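Local coordinates for retropepsin-like aspartic endopeptidase domain-containing protein (Legionella pneumophila subsp. pneumophila str. Philadelphia 1, PDB 2PMA), which is of unknown function but belongs to a retropepsin-like aspartic endopeptidase family, also classed as putative ATP-dependent zinc proteases, and so may cleave peptide bonds, at residues 22-27 / 121-126; 13-18 / 60-65; 34-39 / 113-118. All coordinates share one frame; numbering follows the deposited sequence.

Contact 1: residues 22-27 / 121-126; sequences AKLDTG and LLLGRD. With FMT (formic acid), chain H; ACT (acetate ion), chain E.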
loop_
_atom_site.group_PDB
_atom_site.type_symbol
_atom_site.label_atom_id
_atom_site.label_comp_id
_atom_site.label_asym_id
_atom_site.label_seq_id
_atom_site.Cartn_x
_atom_site.Cartn_y
_atom_site.Cartn_z
ATOM N N ALA A 22 4.650 -5.547 5.005
ATOM C CA ALA A 22 3.698 -4.476 5.225
ATOM C C ALA A 22 3.432 -4.432 6.730
ATOM O O ALA A 22 3.299 -5.483 7.361
ATOM C CB ALA A 22 2.388 -4.760 4.469
ATOM N N LYS A 23 3.393 -3.242 7.307
ATOM C CA LYS A 23 2.977 -3.110 8.688
ATOM C C LYS A 23 1.492 -2.816 8.724
ATOM O O LYS A 23 0.995 -1.969 7.985
ATOM C CB LYS A 23 3.763 -2.001 9.407
ATOM C CG LYS A 23 3.420 -1.889 10.892
ATOM C CD LYS A 23 4.478 -1.150 11.668
ATOM C CE LYS A 23 4.409 0.337 11.351
ATOM N NZ LYS A 23 5.253 1.093 12.365
ATOM N N LEU A 24 0.764 -3.542 9.572
ATOM C CA LEU A 24 -0.678 -3.309 9.732
ATOM C C LEU A 24 -0.833 -2.439 10.981
ATOM O O LEU A 24 -0.503 -2.864 12.101
ATOM C CB LEU A 24 -1.422 -4.641 9.875
ATOM C CG LEU A 24 -1.715 -5.401 8.573
ATOM C CD1 LEU A 24 -0.430 -5.830 7.878
ATOM C CD2 LEU A 24 -2.589 -6.649 8.875
ATOM N N ASP A 25 -1.292 -1.207 10.756
ATOM C CA ASP A 25 -1.161 -0.116 11.707
ATOM C C ASP A 25 -2.551 0.418 12.027
ATOM O O ASP A 25 -3.095 1.229 11.288
ATOM C CB ASP A 25 -0.317 0.998 11.063
ATOM C CG ASP A 25 -0.031 2.162 12.002
ATOM O OD1 ASP A 25 -0.610 2.248 13.093
ATOM O OD2 ASP A 25 0.827 2.998 11.657
ATOM N N THR A 26 -3.114 -0.004 13.156
ATOM C CA THR A 26 -4.480 0.412 13.503
ATOM C C THR A 26 -4.534 1.885 13.985
ATOM O O THR A 26 -5.614 2.448 14.103
ATOM C CB THR A 26 -5.104 -0.521 14.551
ATOM O OG1 THR A 26 -4.279 -0.492 15.717
ATOM C CG2 THR A 26 -5.160 -1.978 14.023
ATOM N N GLY A 27 -3.374 2.507 14.217
ATOM C CA GLY A 27 -3.322 3.901 14.645
ATOM C C GLY A 27 -3.497 4.917 13.510
ATOM O O GLY A 27 -3.719 6.099 13.758
ATOM N N LEU A 121 5.519 -0.607 3.005
ATOM C CA LEU A 121 4.067 -0.498 2.810
ATOM C C LEU A 121 3.435 -0.467 4.204
ATOM O O LEU A 121 3.793 -1.278 5.061
ATOM C CB LEU A 121 3.536 -1.720 2.032
ATOM C CG LEU A 121 2.015 -1.807 1.791
ATOM C CD1 LEU A 121 1.454 -0.564 1.086
ATOM C CD2 LEU A 121 1.640 -3.105 1.005
ATOM N N LEU A 122 2.532 0.475 4.435
ATOM C CA LEU A 122 1.808 0.514 5.708
ATOM C C LEU A 122 0.330 0.390 5.340
ATOM O O LEU A 122 -0.162 1.138 4.483
ATOM C CB LEU A 122 2.108 1.829 6.396
ATOM C CG LEU A 122 1.578 2.107 7.798
ATOM C CD1 LEU A 122 2.442 3.206 8.418
ATOM C CD2 LEU A 122 0.092 2.521 7.755
ATOM N N LEU A 123 -0.379 -0.543 5.971
ATOM C CA LEU A 123 -1.808 -0.711 5.750
ATOM C C LEU A 123 -2.504 -0.189 6.993
ATOM O O LEU A 123 -2.257 -0.679 8.081
ATOM C CB LEU A 123 -2.111 -2.207 5.540
ATOM C CG LEU A 123 -1.404 -2.834 4.332
ATOM C CD1 LEU A 123 -1.793 -4.326 4.306
ATOM C CD2 LEU A 123 -1.831 -2.099 3.001
ATOM N N GLY A 124 -3.353 0.821 6.828
ATOM C CA GLY A 124 -4.020 1.446 7.960
ATOM C C GLY A 124 -5.402 0.845 8.133
ATOM O O GLY A 124 -5.697 -0.222 7.574
ATOM N N ARG A 125 -6.254 1.537 8.879
ATOM C CA ARG A 125 -7.564 1.003 9.245
ATOM C C ARG A 125 -8.440 0.753 8.033
ATOM O O ARG A 125 -9.082 -0.281 7.962
ATOM C CB ARG A 125 -8.295 1.920 10.234
ATOM C CG ARG A 125 -7.562 2.053 11.561
ATOM C CD ARG A 125 -8.496 2.682 12.609
ATOM N NE ARG A 125 -8.834 4.093 12.306
ATOM C CZ ARG A 125 -8.057 5.144 12.554
ATOM N NH1 ARG A 125 -6.850 5.003 13.090
ATOM N NH2 ARG A 125 -8.493 6.371 12.274
ATOM N N ASP A 126 -8.447 1.678 7.065
ATOM C CA ASP A 126 -9.286 1.480 5.891
ATOM C C ASP A 126 -8.928 0.168 5.181
ATOM O O ASP A 126 -9.828 -0.559 4.776
ATOM C CB ASP A 126 -9.184 2.665 4.911
ATOM C CG ASP A 126 -9.884 3.926 5.432
ATOM O OD1 ASP A 126 -10.643 3.841 6.422
ATOM O OD2 ASP A 126 -9.685 5.002 4.836
HETATM C C FMT H . -11.456 5.239 10.486
HETATM O O1 FMT H . -11.601 6.287 11.135
HETATM O O2 FMT H . -11.255 4.115 10.966
HETATM C C ACT E . -6.314 8.690 12.031
HETATM O O ACT E . -7.382 9.130 11.537
HETATM O OXT ACT E . -6.416 8.138 13.165
HETATM C CH3 ACT E . -5.010 8.825 11.292
#
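Arg125 turns its guanidinium back toward the segment 22-27 and donates from NH1 to Thr26 O at 3.0 Å. The carbonyl oxygen lies close to the guanidinium plane, while the donor sits 34° off the carbonyl plane. The other edges of the group are taken by a formic acid and an acetate ion, both probably from the crystallisation liquor. NE holds O2 of the formic acid at 2.8 Å, and NH2 holds OXT of the acetate at 2.9 Å. NH1 also donates to that acetate oxygen.

Next to this, Asp25 carries its carboxylate across Leu122. CG stands anti to the backbone N (chi1 -176°). OD2 comes within 3.6 Å of Leu122 CD1. OD1 accepts from Gly27 N at 3.0 Å, on the anti side and out of the carboxylate plane. This Asx turn limits the rotation of the carboxylate.

Behind these groups the strands 18-24 and 121-123 run parallel, in the register Ala22-Leu121 to Leu24-Leu123. Both backbone polar atoms of Lys23 bond to the neighbouring strand: N donates to Leu121 O at 3.0 Å, and O accepts from Leu123 N at 2.8 Å. Asp25 N then donates to Leu123 O at 2.9 Å, which continues the ladder and fixes the Asp25 backbone beside Leu123. On one face Ala22, Leu24, Leu121 and Leu123 pack together; Ala11 and Ile128 extend this layer. Gly124 is the N-cap of helix 125-130, and Asp126 forms a salt bridge with Lys29.

Asp25-Thr26-Gly27 spells the signature of aspartic proteases, and the hydrophobic residues leading into Gly124 and a helix resemble those beside it in retropepsins. By analogy, Asp25 would correspond to their catalytic aspartate. The bound groups indicate that Arg125 can hold a carboxylate near Asp25; whether a substrate uses this is not known.

Contact 2: residues 13-18 / 60-65; sequences LIDQNL and YSFEGE. With FMT (formic acid), chain F.
Gln16 NE2 donates to Ser61 O at 2.7 Å. The donor lies in the carbonyl plane, on a lone pair, and the acceptor is near the plane of the amide. The Gln16 chain bends at chi2 (-76°), which directs CD toward the strand. On the way CG rests over one face of the Phe62 ring, 3.9 Å from its centroid and toward the rim. Amide and ring planes stand nearly perpendicular.

Leu18 CD2 meets the edge of the same ring. Leu13 CB approaches Phe62 CZ to 3.7 Å, its side chain crossing the ring's at about a right angle. Leu18 CD1 lies over the centre of the Tyr60 ring, 3.7 Å from the centroid, a CH-pi contact. A water donates to Asp15 OD2 at 2.7 Å and accepts from Glu63 N. Asp15 OD1 is held by Asn97.

Within the turn, Leu13 O accepts from Gln16 N and Leu18 N on opposite faces of its plane. Asn17 and Leu18 both face Leu13, a G1 beta bulge. The hairpin of strands 8-13 and 18-24 lays its tip on strand 58-71, which pairs with strand 46-55. Leu13 also touches Leu96 of strand 90-100 and Leu33 of strand 31-43.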
loop_
_atom_site.group_PDB
_atom_site.type_symbol
_atom_site.label_atom_id
_atom_site.label_comp_id
_atom_site.label_asym_id
_atom_site.label_seq_id
_atom_site.Cartn_x
_atom_site.Cartn_y
_atom_site.Cartn_z
ATOM N N LEU A 13 1.922 -6.646 -4.329
ATOM C CA LEU A 13 1.388 -5.662 -5.269
ATOM C C LEU A 13 1.314 -6.415 -6.586
ATOM O O LEU A 13 2.292 -6.484 -7.330
ATOM C CB LEU A 13 2.308 -4.427 -5.380
ATOM C CG LEU A 13 2.287 -3.450 -4.193
ATOM C CD1 LEU A 13 2.570 -4.150 -2.874
ATOM C CD2 LEU A 13 3.244 -2.274 -4.352
ATOM N N ILE A 14 0.147 -6.997 -6.856
ATOM C CA ILE A 14 0.031 -8.040 -7.876
ATOM C C ILE A 14 0.387 -7.589 -9.302
ATOM O O ILE A 14 0.720 -8.421 -10.126
ATOM C CB ILE A 14 -1.327 -8.712 -7.859
ATOM C CG1 ILE A 14 -2.440 -7.711 -8.143
ATOM C CG2 ILE A 14 -1.537 -9.430 -6.494
ATOM C CD1 ILE A 14 -3.772 -8.398 -8.423
ATOM N N ASP A 15 0.341 -6.289 -9.572
ATOM C CA ASP A 15 0.585 -5.821 -10.946
ATOM C C ASP A 15 2.011 -6.130 -11.375
ATOM O O ASP A 15 2.277 -6.304 -12.574
ATOM C CB ASP A 15 0.390 -4.332 -11.043
ATOM C CG ASP A 15 -1.044 -3.942 -11.027
ATOM O OD1 ASP A 15 -1.914 -4.847 -10.878
ATOM O OD2 ASP A 15 -1.281 -2.720 -11.141
ATOM N N GLN A 16 2.912 -6.167 -10.401
ATOM C CA GLN A 16 4.335 -6.473 -10.655
ATOM C C GLN A 16 4.800 -7.712 -9.888
ATOM O O GLN A 16 6.009 -7.982 -9.823
ATOM C CB GLN A 16 5.211 -5.239 -10.309
ATOM C CG GLN A 16 5.012 -4.067 -11.294
ATOM C CD GLN A 16 5.750 -4.338 -12.657
ATOM O OE1 GLN A 16 5.936 -5.477 -13.067
ATOM N NE2 GLN A 16 6.178 -3.309 -13.301
ATOM N N ASN A 17 3.848 -8.492 -9.348
ATOM C CA ASN A 17 4.164 -9.651 -8.491
ATOM C C ASN A 17 5.230 -9.290 -7.480
ATOM O O ASN A 17 6.197 -10.019 -7.323
ATOM C CB ASN A 17 4.640 -10.838 -9.342
ATOM C CG ASN A 17 3.553 -11.335 -10.289
ATOM O OD1 ASN A 17 2.703 -12.100 -9.890
ATOM N ND2 ASN A 17 3.600 -10.903 -11.539
ATOM N N LEU A 18 5.047 -8.160 -6.815
ATOM C CA LEU A 18 6.068 -7.602 -5.936
ATOM C C LEU A 18 5.587 -7.833 -4.510
ATOM O O LEU A 18 4.604 -7.219 -4.108
ATOM C CB LEU A 18 6.201 -6.091 -6.174
ATOM C CG LEU A 18 7.142 -5.361 -5.183
ATOM C CD1 LEU A 18 8.566 -5.963 -5.219
ATOM C CD2 LEU A 18 7.162 -3.881 -5.543
ATOM N N TYR A 60 10.426 -1.184 -9.394
ATOM C CA TYR A 60 9.191 -1.741 -10.006
ATOM C C TYR A 60 8.280 -0.571 -10.357
ATOM O O TYR A 60 7.939 0.204 -9.468
ATOM C CB TYR A 60 8.420 -2.694 -9.029
ATOM C CG TYR A 60 9.310 -3.942 -8.686
ATOM C CD1 TYR A 60 9.103 -5.169 -9.334
ATOM C CD2 TYR A 60 10.389 -3.838 -7.807
ATOM C CE1 TYR A 60 9.994 -6.292 -9.074
ATOM C CE2 TYR A 60 11.239 -4.937 -7.513
ATOM C CZ TYR A 60 11.017 -6.164 -8.165
ATOM O OH TYR A 60 11.831 -7.244 -7.936
ATOM N N SER A 61 7.830 -0.537 -11.609
ATOM C CA SER A 61 7.004 0.568 -12.093
ATOM C C SER A 61 5.521 0.165 -12.047
ATOM O O SER A 61 5.150 -0.993 -12.431
ATOM C CB SER A 61 7.456 0.948 -13.511
ATOM O OG SER A 61 6.737 2.101 -13.948
ATOM N N PHE A 62 4.681 1.089 -11.556
ATOM C CA PHE A 62 3.246 0.860 -11.506
ATOM C C PHE A 62 2.503 2.035 -12.131
ATOM O O PHE A 62 3.042 3.145 -12.215
ATOM C CB PHE A 62 2.810 0.786 -10.039
ATOM C CG PHE A 62 3.327 -0.411 -9.307
ATOM C CD1 PHE A 62 2.523 -1.547 -9.195
ATOM C CD2 PHE A 62 4.606 -0.413 -8.750
ATOM C CE1 PHE A 62 2.977 -2.702 -8.537
ATOM C CE2 PHE A 62 5.068 -1.544 -8.060
ATOM C CZ PHE A 62 4.240 -2.703 -7.954
ATOM N N GLU A 63 1.243 1.799 -12.508
ATOM C CA GLU A 63 0.319 2.924 -12.766
ATOM C C GLU A 63 -0.914 2.690 -11.887
ATOM O O GLU A 63 -1.358 1.530 -11.682
ATOM C CB GLU A 63 -0.069 3.011 -14.238
ATOM C CG GLU A 63 1.163 3.220 -15.160
ATOM C CD GLU A 63 0.784 3.491 -16.621
ATOM O OE1 GLU A 63 -0.385 3.254 -16.959
ATOM O OE2 GLU A 63 1.675 3.938 -17.403
ATOM N N GLY A 64 -1.457 3.760 -11.343
ATOM C CA GLY A 64 -2.650 3.633 -10.502
ATOM C C GLY A 64 -3.562 4.823 -10.731
ATOM O O GLY A 64 -3.084 5.919 -10.982
ATOM N N GLU A 65 -4.870 4.590 -10.627
ATOM C CA GLU A 65 -5.849 5.659 -10.755
ATOM C C GLU A 65 -5.562 6.709 -9.695
ATOM O O GLU A 65 -5.376 6.366 -8.542
ATOM C CB GLU A 65 -7.251 5.086 -10.537
ATOM C CG GLU A 65 -7.697 4.202 -11.677
ATOM C CD GLU A 65 -8.969 3.466 -11.301
ATOM O OE1 GLU A 65 -8.891 2.250 -11.072
ATOM O OE2 GLU A 65 -10.002 4.151 -11.173
HETATM C C FMT F . -5.778 0.498 -10.593
HETATM O O1 FMT F . -6.925 -0.072 -10.580
HETATM O O2 FMT F . -5.560 1.720 -10.387
HETATM O O HOH W 1 0.534 -1.160 -12.413
#

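Contact 3: residues 34-39 / 113-118; sequences HAVNIT and NRKRFL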
loop_
_atom_site.group_PDB
_atom_site.type_symbol
_atom_site.label_atom_id
_atom_site.label_comp_id
_atom_site.label_asym_id
_atom_site.label_seq_id
_atom_site.Cartn_x
_atom_site.Cartn_y
_atom_site.Cartn_z
ATOM N N HIS A 34 6.077 3.863 -0.035
ATOM C CA HIS A 34 7.146 4.735 -0.550
ATOM C C HIS A 34 7.302 4.551 -2.058
ATOM O O HIS A 34 7.455 3.426 -2.566
ATOM C CB HIS A 34 8.465 4.521 0.173
ATOM C CG HIS A 34 9.576 5.371 -0.377
ATOM N ND1 HIS A 34 10.786 4.847 -0.770
ATOM C CD2 HIS A 34 9.624 6.695 -0.670
ATOM C CE1 HIS A 34 11.558 5.822 -1.230
ATOM N NE2 HIS A 34 10.872 6.947 -1.203
ATOM N N ALA A 35 7.245 5.654 -2.791
ATOM C CA ALA A 35 7.312 5.574 -4.222
ATOM C C ALA A 35 8.063 6.819 -4.662
ATOM O O ALA A 35 8.013 7.871 -4.005
ATOM C CB ALA A 35 5.902 5.551 -4.861
ATOM N N VAL A 36 8.785 6.670 -5.739
ATOM C CA VAL A 36 9.564 7.807 -6.345
ATOM C C VAL A 36 9.237 8.017 -7.835
ATOM O O VAL A 36 8.584 7.162 -8.450
ATOM C CB VAL A 36 11.082 7.575 -6.152
ATOM C CG1 VAL A 36 11.412 7.432 -4.639
ATOM C CG2 VAL A 36 11.536 6.295 -6.864
ATOM N N ASN A 37 9.688 9.138 -8.421
ATOM C CA ASN A 37 9.546 9.365 -9.865
ATOM C C ASN A 37 8.084 9.376 -10.311
ATOM O O ASN A 37 7.697 8.705 -11.282
ATOM C CB ASN A 37 10.342 8.296 -10.660
ATOM C CG ASN A 37 11.843 8.277 -10.307
ATOM O OD1 ASN A 37 12.509 7.234 -10.378
ATOM N ND2 ASN A 37 12.370 9.419 -9.939
ATOM N N ILE A 38 7.257 10.114 -9.583
ATOM C CA ILE A 38 5.822 10.063 -9.795
ATOM C C ILE A 38 5.439 11.026 -10.921
ATOM O O ILE A 38 5.835 12.184 -10.878
ATOM C CB ILE A 38 5.112 10.398 -8.475
ATOM C CG1 ILE A 38 5.568 9.386 -7.393
ATOM C CG2 ILE A 38 3.578 10.408 -8.667
ATOM C CD1 ILE A 38 5.322 9.871 -5.911
ATOM N N THR A 39 4.723 10.545 -11.934
ATOM C CA THR A 39 4.314 11.353 -13.092
ATOM C C THR A 39 2.815 11.180 -13.344
ATOM O O THR A 39 2.289 10.080 -13.189
ATOM C CB THR A 39 5.099 10.963 -14.388
ATOM O OG1 THR A 39 4.644 9.690 -14.867
ATOM C CG2 THR A 39 6.615 10.876 -14.118
ATOM N N ASN A 113 7.147 10.139 0.402
ATOM C CA ASN A 113 8.482 10.529 -0.036
ATOM C C ASN A 113 9.584 10.010 0.887
ATOM O O ASN A 113 10.739 10.001 0.490
ATOM C CB ASN A 113 8.598 12.078 -0.057
ATOM C CG ASN A 113 7.665 12.723 -1.070
ATOM O OD1 ASN A 113 7.174 13.874 -0.889
ATOM N ND2 ASN A 113 7.409 12.007 -2.117
ATOM N N ARG A 114 9.234 9.617 2.112
ATOM C CA ARG A 114 10.262 9.248 3.077
ATOM C C ARG A 114 10.871 7.880 2.759
ATOM O O ARG A 114 10.147 6.888 2.604
ATOM C CB ARG A 114 9.736 9.310 4.508
ATOM C CG ARG A 114 10.840 9.278 5.556
ATOM C CD ARG A 114 11.498 10.648 5.765
ATOM N NE ARG A 114 12.952 10.545 5.920
ATOM C CZ ARG A 114 13.826 10.560 4.913
ATOM N NH1 ARG A 114 15.124 10.466 5.166
ATOM N NH2 ARG A 114 13.417 10.671 3.649
ATOM N N LYS A 115 12.204 7.871 2.662
ATOM C CA LYS A 115 13.012 6.673 2.413
ATOM C C LYS A 115 13.621 6.113 3.714
ATOM O O LYS A 115 14.359 5.122 3.674
ATOM C CB LYS A 115 14.111 6.959 1.373
ATOM C CG LYS A 115 14.854 5.688 0.878
ATOM C CD LYS A 115 15.655 5.894 -0.426
ATOM C CE LYS A 115 14.911 5.317 -1.660
ATOM N NZ LYS A 115 14.064 6.332 -2.356
ATOM N N ARG A 116 13.313 6.765 4.844
ATOM C CA ARG A 116 13.648 6.266 6.180
ATOM C C ARG A 116 12.422 5.561 6.767
ATOM O O ARG A 116 11.363 6.175 6.946
ATOM C CB ARG A 116 14.158 7.416 7.074
ATOM C CG ARG A 116 13.569 7.507 8.493
ATOM C CD ARG A 116 12.522 8.615 8.577
ATOM N NE ARG A 116 11.516 8.389 9.613
ATOM C CZ ARG A 116 10.249 8.040 9.386
ATOM N NH1 ARG A 116 9.795 7.869 8.152
ATOM N NH2 ARG A 116 9.421 7.868 10.407
ATOM N N PHE A 117 12.556 4.268 7.050
ATOM C CA PHE A 117 11.420 3.446 7.472
ATOM C C PHE A 117 11.893 2.011 7.576
ATOM O O PHE A 117 12.926 1.654 6.992
ATOM C CB PHE A 117 10.285 3.518 6.431
ATOM C CG PHE A 117 10.719 3.148 5.018
ATOM C CD1 PHE A 117 10.984 4.143 4.079
ATOM C CD2 PHE A 117 10.871 1.808 4.642
ATOM C CE1 PHE A 117 11.379 3.815 2.792
ATOM C CE2 PHE A 117 11.284 1.461 3.368
ATOM C CZ PHE A 117 11.526 2.468 2.423
ATOM N N LEU A 118 11.138 1.176 8.284
ATOM C CA LEU A 118 11.463 -0.251 8.311
ATOM C C LEU A 118 10.694 -1.046 7.242
ATOM O O LEU A 118 11.260 -1.973 6.641
ATOM C CB LEU A 118 11.204 -0.833 9.701
ATOM C CG LEU A 118 12.172 -1.913 10.210
ATOM C CD1 LEU A 118 11.742 -2.395 11.590
ATOM C CD2 LEU A 118 12.336 -3.107 9.240
HETATM O O HOH W 2 8.903 10.497 -3.672
#
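The His34 ring takes the backbone of the loop 113-118 on one face. Arg114 O sits 3.2 Å above the ring plane, toward the rim near CD2. Lys115 CA lies over the same face, 4.2 Å from the centroid, in a CH-pi contact. Phe117 meets the ring obliquely: its CE1 is 3.8 Å from His34 ND1, with the ring planes at 52°.

The Lys115 side chain passes His34 CE1, with CB 3.8 Å from that atom. Its modelled NZ is too close to CE1, so the placement of the ammonium group is doubtful. His34 reaches this position because its CG is anti to the backbone N (chi1 178°). A water adds a polar link: it donates to Ala35 O at 2.8 Å and accepts a weak bond from Asn113 ND2.

The backbone ties lie at the loop's ends, where Ala35 bonds with Thr112 and His34 with Pro120. The loop connects strands 103-112 and 121-123. Both pair with strand 31-43, the first parallel to it and the second antiparallel. The contact thus sits on a curled mixed sheet, consistent with a retropepsin-like domain.

How the contacts relate
All three contacts reach one curled mixed sheet. Contact 1 contains the segment that resembles the retropepsin active-site motif. Another formic acid, probably from the crystallisation liquor, lies about 3 Å from the side chain of Asp25, between nearest atoms. Contact 2 is on the opposite side of the chain's centre, with its centre about 19 Å from that of contact 1. The two still touch, through Leu121 CD2 and Leu13 CD1 at 4.1 Å. Contact 3 joins contact 1 through the chain: the loop 113-118 runs on into strand 121-123, whose neighbour in the sheet is strand 31-43. Their centres are about 16 Å apart. Contacts 2 and 3 stay about 7 Å apart at their nearest atoms.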